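Local coordinates for cell division control protein 73 (Saccharomyces cerevisiae, PDB 4DM4) that acts as a PAF1 complex subunit in transcription elongation and transcription-coupled histone modification, represented here by its GTPase-like C-terminal domain, at residues T17-K22 with P37-G42; G42-E47 with F59-N64. All coordinates share one frame; numbering follows the deposited sequence.

Interaction 1: residues T17-K22 with P37-G42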
loop_
_atom_site.group_PDB
_atom_site.type_symbol
_atom_site.label_atom_id
_atom_site.label_comp_id
_atom_site.label_asym_id
_atom_site.label_seq_id
_atom_site.Cartn_x
_atom_site.Cartn_y
_atom_site.Cartn_z
ATOM N N THR A 17 -4.464 -5.482 4.981
ATOM C CA THR A 17 -4.782 -4.642 6.135
ATOM C C THR A 17 -3.513 -4.563 6.984
ATOM O O THR A 17 -2.518 -5.219 6.672
ATOM C CB THR A 17 -5.909 -5.251 7.004
ATOM O OG1 THR A 17 -5.444 -6.469 7.590
ATOM C CG2 THR A 17 -7.174 -5.536 6.196
ATOM N N VAL A 18 -3.541 -3.769 8.054
ATOM C CA VAL A 18 -2.387 -3.657 8.954
ATOM C C VAL A 18 -2.061 -5.028 9.589
ATOM O O VAL A 18 -0.922 -5.266 9.994
ATOM C CB VAL A 18 -2.594 -2.518 10.015
ATOM C CG1 VAL A 18 -1.522 -2.532 11.094
ATOM C CG2 VAL A 18 -2.590 -1.150 9.336
ATOM N N ALA A 19 -3.054 -5.925 9.632
ATOM C CA ALA A 19 -2.888 -7.277 10.185
ATOM C C ALA A 19 -2.001 -8.203 9.350
ATOM O O ALA A 19 -1.240 -8.984 9.912
ATOM C CB ALA A 19 -4.256 -7.939 10.428
ATOM N N ASN A 20 -2.096 -8.127 8.022
ATOM C CA ASN A 20 -1.337 -9.039 7.162
ATOM C C ASN A 20 -0.272 -8.375 6.287
ATOM O O ASN A 20 0.425 -9.063 5.546
ATOM C CB ASN A 20 -2.277 -9.924 6.318
ATOM C CG ASN A 20 -3.027 -9.146 5.247
ATOM O OD1 ASN A 20 -2.921 -7.926 5.152
ATOM N ND2 ASN A 20 -3.800 -9.853 4.441
ATOM N N ILE A 21 -0.120 -7.053 6.400
ATOM C CA ILE A 21 0.778 -6.300 5.513
ATOM C C ILE A 21 2.258 -6.665 5.639
ATOM O O ILE A 21 2.979 -6.762 4.635
ATOM C CB ILE A 21 0.600 -4.755 5.642
ATOM C CG1 ILE A 21 1.380 -4.025 4.541
ATOM C CG2 ILE A 21 1.042 -4.248 7.023
ATOM C CD1 ILE A 21 0.738 -4.117 3.171
ATOM N N LYS A 22 2.709 -6.861 6.873
ATOM C CA LYS A 22 4.113 -7.149 7.120
ATOM C C LYS A 22 4.469 -8.544 6.603
ATOM O O LYS A 22 5.523 -8.733 5.998
ATOM C CB LYS A 22 4.415 -7.016 8.605
ATOM C CG LYS A 22 5.881 -7.013 8.979
ATOM C CD LYS A 22 6.016 -6.546 10.433
ATOM C CE LYS A 22 7.285 -7.061 11.087
ATOM N NZ LYS A 22 7.261 -6.757 12.560
ATOM N N PRO A 37 -5.679 -11.731 14.169
ATOM C CA PRO A 37 -6.373 -10.741 15.000
ATOM C C PRO A 37 -6.553 -9.425 14.238
ATOM O O PRO A 37 -5.912 -9.203 13.205
ATOM C CB PRO A 37 -5.428 -10.518 16.195
ATOM C CG PRO A 37 -4.256 -11.420 16.001
ATOM C CD PRO A 37 -4.295 -11.983 14.616
ATOM N N SER A 38 -7.433 -8.565 14.735
ATOM C CA SER A 38 -7.519 -7.208 14.211
ATOM C C SER A 38 -6.483 -6.357 14.930
ATOM O O SER A 38 -6.111 -6.650 16.071
ATOM C CB SER A 38 -8.928 -6.640 14.407
ATOM O OG SER A 38 -9.833 -7.213 13.475
ATOM N N VAL A 39 -6.005 -5.317 14.257
ATOM C CA VAL A 39 -5.028 -4.415 14.860
ATOM C C VAL A 39 -5.680 -3.041 15.056
ATOM O O VAL A 39 -5.743 -2.245 14.109
ATOM C CB VAL A 39 -3.723 -4.302 14.014
ATOM C CG1 VAL A 39 -2.744 -3.353 14.674
ATOM C CG2 VAL A 39 -3.070 -5.671 13.822
ATOM N N PRO A 40 -6.159 -2.766 16.290
ATOM C CA PRO A 40 -6.916 -1.558 16.623
ATOM C C PRO A 40 -6.188 -0.241 16.323
ATOM O O PRO A 40 -6.826 0.721 15.876
ATOM C CB PRO A 40 -7.162 -1.697 18.130
ATOM C CG PRO A 40 -6.134 -2.658 18.609
ATOM C CD PRO A 40 -5.927 -3.607 17.479
ATOM N N ASN A 41 -4.874 -0.207 16.546
ATOM C CA ASN A 41 -4.106 1.030 16.409
ATOM C C ASN A 41 -3.808 1.407 14.952
ATOM O O ASN A 41 -3.406 2.537 14.669
ATOM C CB ASN A 41 -2.814 0.967 17.233
ATOM C CG ASN A 41 -3.065 0.801 18.736
ATOM O OD1 ASN A 41 -2.218 0.261 19.454
ATOM N ND2 ASN A 41 -4.217 1.271 19.214
ATOM N N GLY A 42 -4.000 0.460 14.039
ATOM C CA GLY A 42 -3.872 0.713 12.609
ATOM C C GLY A 42 -2.529 1.287 12.173
ATOM O O GLY A 42 -2.467 2.096 11.251
#
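The carbonyl groups of P37 and G42 are the flat surfaces that meet T17-K22, and each is met differently. V18 CG2 stands over the face of the G42 carbonyl group, directly above its carbon, 3.7 Å from G42 C. The P37 carbonyl instead points its oxygen nearly end-on at a methyl, with P37 O 3.5 Å from A19 CB. Between these two contacts the valines touch. V18 has CG1 anti to its own nitrogen (chi1 171°), which spreads its branches: CG2 goes to G42, while CG1 meets V39 CG1 at 3.9 Å, the two side chains crossing at about a right angle. V39 forks in the same way, so that its other methyl, CG2, lies 4.0 Å from A19 CA.

Topologically, 17-22 takes in the end of the connection from strand 5-7 and the first residues of helix 21-27, whereas the loop segment 37-42 leads into strand 43-48. In the Ras-like strand order of this GTPase-like domain these places probably correspond to the P-loop-to-first-helix junction and the first switch region. The two segments bury 204 Å² between them, mostly through apolar contacts.

Each partner has its own internal bracing. Residues V39-G42 form a type I beta turn, closed by G42 N to V39 O at 3.2 Å, whose last residue, G42, has a positive phi (56°). On the other segment T17 OG1 accepts from A19 N in an ST turn, a rather bent bond, whereas T17 N donates almost straight (172°) to N20 OD1 at 2.9 Å. The donor lies somewhat tilted from the plane of the N20 amide, whose ND2 is bonded to the carbonyls of I15 and V31. V18 also packs on I8 and V44.

Interaction 2: residues G42-E47 with F59-N64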
loop_
_atom_site.group_PDB
_atom_site.type_symbol
_atom_site.label_atom_id
_atom_site.label_comp_id
_atom_site.label_asym_id
_atom_site.label_seq_id
_atom_site.Cartn_x
_atom_site.Cartn_y
_atom_site.Cartn_z
ATOM N N GLY A 42 -4.000 0.460 14.039
ATOM C CA GLY A 42 -3.872 0.713 12.609
ATOM C C GLY A 42 -2.529 1.287 12.173
ATOM O O GLY A 42 -2.467 2.096 11.251
ATOM N N LEU A 43 -1.464 0.865 12.852
ATOM C CA LEU A 43 -0.109 1.322 12.556
ATOM C C LEU A 43 0.889 0.184 12.692
ATOM O O LEU A 43 0.867 -0.549 13.675
ATOM C CB LEU A 43 0.284 2.472 13.493
ATOM C CG LEU A 43 1.750 2.932 13.545
ATOM C CD1 LEU A 43 2.210 3.480 12.200
ATOM C CD2 LEU A 43 1.948 3.985 14.657
ATOM N N VAL A 44 1.748 0.032 11.688
ATOM C CA VAL A 44 2.897 -0.866 11.786
ATOM C C VAL A 44 4.090 -0.205 11.084
ATOM O O VAL A 44 3.913 0.498 10.091
ATOM C CB VAL A 44 2.572 -2.309 11.244
ATOM C CG1 VAL A 44 2.199 -2.300 9.753
ATOM C CG2 VAL A 44 3.715 -3.284 11.511
ATOM N N ASN A 45 5.288 -0.382 11.633
ATOM C CA ASN A 45 6.505 0.071 10.964
ATOM C C ASN A 45 7.193 -1.115 10.337
ATOM O O ASN A 45 7.242 -2.188 10.942
ATOM C CB ASN A 45 7.489 0.719 11.944
ATOM C CG ASN A 45 6.905 1.915 12.654
ATOM O OD1 ASN A 45 6.771 1.914 13.872
ATOM N ND2 ASN A 45 6.543 2.941 11.892
ATOM N N ILE A 46 7.723 -0.926 9.133
ATOM C CA ILE A 46 8.589 -1.929 8.529
ATOM C C ILE A 46 9.837 -1.281 7.938
ATOM O O ILE A 46 9.860 -0.080 7.651
ATOM C CB ILE A 46 7.861 -2.784 7.448
ATOM C CG1 ILE A 46 7.412 -1.914 6.271
ATOM C CG2 ILE A 46 6.676 -3.563 8.060
ATOM C CD1 ILE A 46 7.137 -2.705 4.984
ATOM N N GLU A 47 10.873 -2.090 7.764
ATOM C CA GLU A 47 12.118 -1.629 7.189
ATOM C C GLU A 47 12.423 -2.470 5.945
ATOM O O GLU A 47 12.198 -3.688 5.941
ATOM C CB GLU A 47 13.227 -1.724 8.245
ATOM C CG GLU A 47 14.566 -1.162 7.838
ATOM C CD GLU A 47 15.555 -1.146 8.988
ATOM O OE1 GLU A 47 15.349 -0.356 9.941
ATOM O OE2 GLU A 47 16.542 -1.916 8.936
ATOM N N PHE A 59 9.525 2.483 6.698
ATOM C CA PHE A 59 8.185 2.873 6.302
ATOM C C PHE A 59 7.253 2.947 7.492
ATOM O O PHE A 59 7.286 2.090 8.380
ATOM C CB PHE A 59 7.612 1.866 5.299
ATOM C CG PHE A 59 8.337 1.850 3.988
ATOM C CD1 PHE A 59 7.957 2.716 2.966
ATOM C CD2 PHE A 59 9.418 0.993 3.783
ATOM C CE1 PHE A 59 8.622 2.720 1.742
ATOM C CE2 PHE A 59 10.097 0.993 2.555
ATOM C CZ PHE A 59 9.699 1.865 1.537
ATOM N N ILE A 60 6.429 3.982 7.491
ATOM C CA ILE A 60 5.299 4.093 8.380
ATOM C C ILE A 60 4.063 3.599 7.606
ATOM O O ILE A 60 3.676 4.184 6.595
ATOM C CB ILE A 60 5.121 5.562 8.849
ATOM C CG1 ILE A 60 6.365 6.026 9.630
ATOM C CG2 ILE A 60 3.834 5.721 9.676
ATOM C CD1 ILE A 60 6.556 7.549 9.665
ATOM N N ILE A 61 3.466 2.507 8.059
ATOM C CA ILE A 61 2.279 1.989 7.390
ATOM C C ILE A 61 1.054 2.211 8.260
ATOM O O ILE A 61 0.984 1.710 9.377
ATOM C CB ILE A 61 2.434 0.499 6.972
ATOM C CG1 ILE A 61 3.678 0.333 6.083
ATOM C CG2 ILE A 61 1.184 0.025 6.235
ATOM C CD1 ILE A 61 3.861 -1.067 5.519
ATOM N N VAL A 62 0.106 2.990 7.740
ATOM C CA VAL A 62 -1.091 3.382 8.481
ATOM C C VAL A 62 -2.364 3.124 7.676
ATOM O O VAL A 62 -2.360 3.238 6.450
ATOM C CB VAL A 62 -1.062 4.890 8.899
ATOM C CG1 VAL A 62 -0.227 5.098 10.141
ATOM C CG2 VAL A 62 -0.575 5.789 7.762
ATOM N N ASP A 63 -3.451 2.793 8.369
ATOM C CA ASP A 63 -4.732 2.592 7.709
ATOM C C ASP A 63 -5.705 3.747 7.980
ATOM O O ASP A 63 -6.905 3.601 7.808
ATOM C CB ASP A 63 -5.348 1.220 8.076
ATOM C CG ASP A 63 -5.761 1.106 9.549
ATOM O OD1 ASP A 63 -5.789 2.118 10.282
ATOM O OD2 ASP A 63 -6.095 -0.026 9.979
ATOM N N ASN A 64 -5.172 4.892 8.392
ATOM C CA ASN A 64 -5.997 6.031 8.789
ATOM C C ASN A 64 -5.175 7.313 8.853
ATOM O O ASN A 64 -3.944 7.274 8.762
ATOM C CB ASN A 64 -6.659 5.768 10.147
ATOM C CG ASN A 64 -5.645 5.695 11.282
ATOM O OD1 ASN A 64 -5.041 4.653 11.541
ATOM N ND2 ASN A 64 -5.459 6.805 11.962
#
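Segments G42-E47 and F59-N64 run antiparallel, their strand axes 4.9 Å apart at closest and 155° between directions, as the beta hairpin of strands 43-48 and 57-62 at one margin of the mixed GTPase-like sheet. V44 with I61 and I46 with F59 are hydrogen-bonded pairs; the straightest link, V44 N to I61 O, measures 3.0 Å (168° at the hydrogen). Across the face of V44, I46, F59 and I61, the I46 end group meets I61 CD1 at 3.7 Å through its own CD1, while its CG1 lies against F59 CB. Helix 21-27 and helix 138-155 pack on this face. L43 and V62 lie side by side on the other face, with L43 CD1 3.6 Å from V62 CG1 and also touching I60 CG2.

Beyond the paired strands, D63 N bonds to G42 O, and the D63 carboxylate, with CG between the backbone N and carbonyl carbon (chi1 67°), folds back onto the glycine. With an alanine here the carboxylate would be gone, and G42 CA and the V18 CG2 methyl would probably lose the group packed against them. D63 OD1 comes within 3.3 Å of G42 CA, just where a CB on that residue would clash.

Overall arrangement
Interactions 1 and 2 follow in series along the chain and share G42, which ends the turn of the first and opens the second. Their centres are about 9 Å apart and they touch at several points. I21 CG2 touches V44 CG1 at 3.5 Å and K22 CG reaches I46 CG2 at 3.7 Å, laying helix 21-27 over the hairpin face. Near the V39-G42 turn, V18 touches the start of one strand and the residue just past the other: its CG1 lies 3.8 Å from L43 N and its CG2 3.7 Å from D63 OD2. The entry to the first helix, the approach to strand 43-48 and the hairpin are thereby packed together on one side of the domain.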